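Local coordinates for protein putative glutaryl-CoA dehydrogenase (Thermus thermophilus, PDB 2EBA) that belongs by name and sequence to the acyl-CoA dehydrogenase family of flavoproteins and carries flavin-adenine dinucleotide, at residues L82-S87 with L256-E261. Residues are numbered along the deposited sequence; the frame is centred on the assembly and turned at random.
Sequences LERVDS and LEAVYE
R84 and E257 join the two segments through one salt bridge: NE of R84 donates to OE1 of E257 over 3.2 Å, with an N-H...O angle of 161°. The acceptor lies almost in the guanidinium plane, at its edge, whereas the N-H comes down on OE1 from above the carboxylate, 68° out of that plane. The two flat groups stand nearly perpendicular, and a single N-O pair, not a two-pronged carboxylate-guanidinium pairing, carries the bond. R84 spans the gap by running extended from CG to NE, its CG anti to the backbone N (chi1 178°). OE1 has further donors: R23 forms a second salt bridge with it, and a water molecule gives it a hydrogen bond of 2.9 Å from the water oxygen to E257 OE1 while accepting a weak one from R84 NH2. OE2 of the buried E257 takes hydrogen bonds from the hydroxyl of Y80 and from L2 N; with these partners both oxygens are satisfied, and the two arginines would be expected to favour the charged form of E257. Beside the ion pair the helices approach at A258, whose CB lies 3.5 Å from R84 O and 4.1 Å from R84 CG. The contact brings the C-terminal end of helix 72-85, in the all-helical N-terminal domain of the acyl-CoA dehydrogenase fold, against helix 235-269 of the C-terminal helical domain. At the turn that follows, D86 occupies the N-cap of the next helix: OD2 accepts from G88 N, and OD1 forms a salt bridge with R353. S87 OG donates to E83 OE2, 2.7 Å away, meeting its anti lone pair, while E83 OE1 forms a salt bridge with R90.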
# COMPACT_ATOMS: atom_id res chain seq x y z
N LEU A 82 21.42 -13.39 -15.75
CA LEU A 82 22.36 -13.44 -14.64
C LEU A 82 21.62 -13.30 -13.30
O LEU A 82 21.72 -14.17 -12.43
CB LEU A 82 23.39 -12.31 -14.78
CG LEU A 82 24.58 -12.53 -15.72
CD1 LEU A 82 25.26 -11.21 -15.99
CD2 LEU A 82 25.56 -13.50 -15.09
N GLU A 83 20.85 -12.22 -13.16
CA GLU A 83 20.10 -11.92 -11.94
C GLU A 83 19.09 -13.00 -11.61
O GLU A 83 18.84 -13.31 -10.45
CB GLU A 83 19.38 -10.59 -12.08
CG GLU A 83 18.89 -10.02 -10.76
CD GLU A 83 19.49 -8.66 -10.48
OE1 GLU A 83 19.70 -7.90 -11.46
OE2 GLU A 83 19.74 -8.34 -9.30
N ARG A 84 18.51 -13.60 -12.64
CA ARG A 84 17.53 -14.65 -12.46
C ARG A 84 18.16 -15.80 -11.65
O ARG A 84 17.47 -16.57 -10.97
CB ARG A 84 17.09 -15.14 -13.80
CG ARG A 84 16.12 -16.27 -13.81
CD ARG A 84 15.84 -16.52 -15.28
NE ARG A 84 15.26 -17.83 -15.57
CZ ARG A 84 15.92 -18.99 -15.49
NH1 ARG A 84 17.21 -19.03 -15.11
NH2 ARG A 84 15.31 -20.13 -15.82
N VAL A 85 19.48 -15.91 -11.75
CA VAL A 85 20.16 -16.95 -10.99
C VAL A 85 20.46 -16.33 -9.62
O VAL A 85 20.02 -16.84 -8.59
CB VAL A 85 21.47 -17.37 -11.65
CG1 VAL A 85 22.16 -18.39 -10.79
CG2 VAL A 85 21.20 -17.95 -13.04
N ASP A 86 21.22 -15.23 -9.63
CA ASP A 86 21.58 -14.52 -8.41
C ASP A 86 22.09 -13.11 -8.73
O ASP A 86 22.87 -12.93 -9.66
CB ASP A 86 22.66 -15.27 -7.65
CG ASP A 86 22.92 -14.69 -6.27
OD1 ASP A 86 22.17 -15.01 -5.33
OD2 ASP A 86 23.87 -13.88 -6.15
N SER A 87 21.64 -12.12 -7.95
CA SER A 87 22.04 -10.72 -8.14
C SER A 87 23.56 -10.53 -8.02
O SER A 87 24.12 -9.60 -8.60
CB SER A 87 21.34 -9.81 -7.11
OG SER A 87 19.92 -9.92 -7.15
N LEU A 256 12.66 -11.62 -10.75
CA LEU A 256 11.21 -11.61 -10.57
C LEU A 256 10.64 -12.86 -11.23
O LEU A 256 9.76 -13.50 -10.68
CB LEU A 256 10.59 -10.35 -11.19
CG LEU A 256 9.22 -9.92 -10.65
CD1 LEU A 256 8.80 -8.58 -11.23
CD2 LEU A 256 8.19 -10.96 -10.98
N GLU A 257 11.13 -13.20 -12.41
CA GLU A 257 10.67 -14.42 -13.07
C GLU A 257 11.03 -15.64 -12.20
O GLU A 257 10.27 -16.59 -12.08
CB GLU A 257 11.33 -14.56 -14.46
CG GLU A 257 11.29 -15.99 -15.01
CD GLU A 257 11.90 -16.12 -16.39
OE1 GLU A 257 12.30 -17.25 -16.74
OE2 GLU A 257 11.97 -15.12 -17.13
N ALA A 258 12.21 -15.59 -11.58
CA ALA A 258 12.64 -16.69 -10.73
C ALA A 258 11.72 -16.94 -9.54
O ALA A 258 11.30 -18.07 -9.31
CB ALA A 258 14.06 -16.44 -10.25
N VAL A 259 11.40 -15.90 -8.78
CA VAL A 259 10.54 -16.08 -7.60
C VAL A 259 9.08 -16.33 -7.98
O VAL A 259 8.36 -17.03 -7.28
CB VAL A 259 10.59 -14.85 -6.64
CG1 VAL A 259 12.01 -14.61 -6.19
CG2 VAL A 259 10.02 -13.61 -7.33
N TYR A 260 8.66 -15.75 -9.10
CA TYR A 260 7.29 -15.92 -9.57
C TYR A 260 7.09 -17.36 -10.00
O TYR A 260 6.17 -18.04 -9.56
CB TYR A 260 7.04 -14.98 -10.74
CG TYR A 260 5.82 -15.31 -11.57
CD1 TYR A 260 4.53 -14.90 -11.18
CD2 TYR A 260 5.95 -16.02 -12.76
CE1 TYR A 260 3.41 -15.19 -11.97
CE2 TYR A 260 4.84 -16.31 -13.56
CZ TYR A 260 3.58 -15.89 -13.17
OH TYR A 260 2.52 -16.19 -14.00
N GLU A 261 7.98 -17.82 -10.86
CA GLU A 261 7.91 -19.16 -11.39
C GLU A 261 7.85 -20.21 -10.29
O GLU A 261 7.08 -21.16 -10.36
CB GLU A 261 9.13 -19.42 -12.27
CG GLU A 261 8.79 -20.16 -13.53
CD GLU A 261 7.72 -19.45 -14.31
OE1 GLU A 261 8.02 -18.39 -14.89
OE2 GLU A 261 6.58 -19.95 -14.32
O HOH W 1 11.90 -19.90 -15.52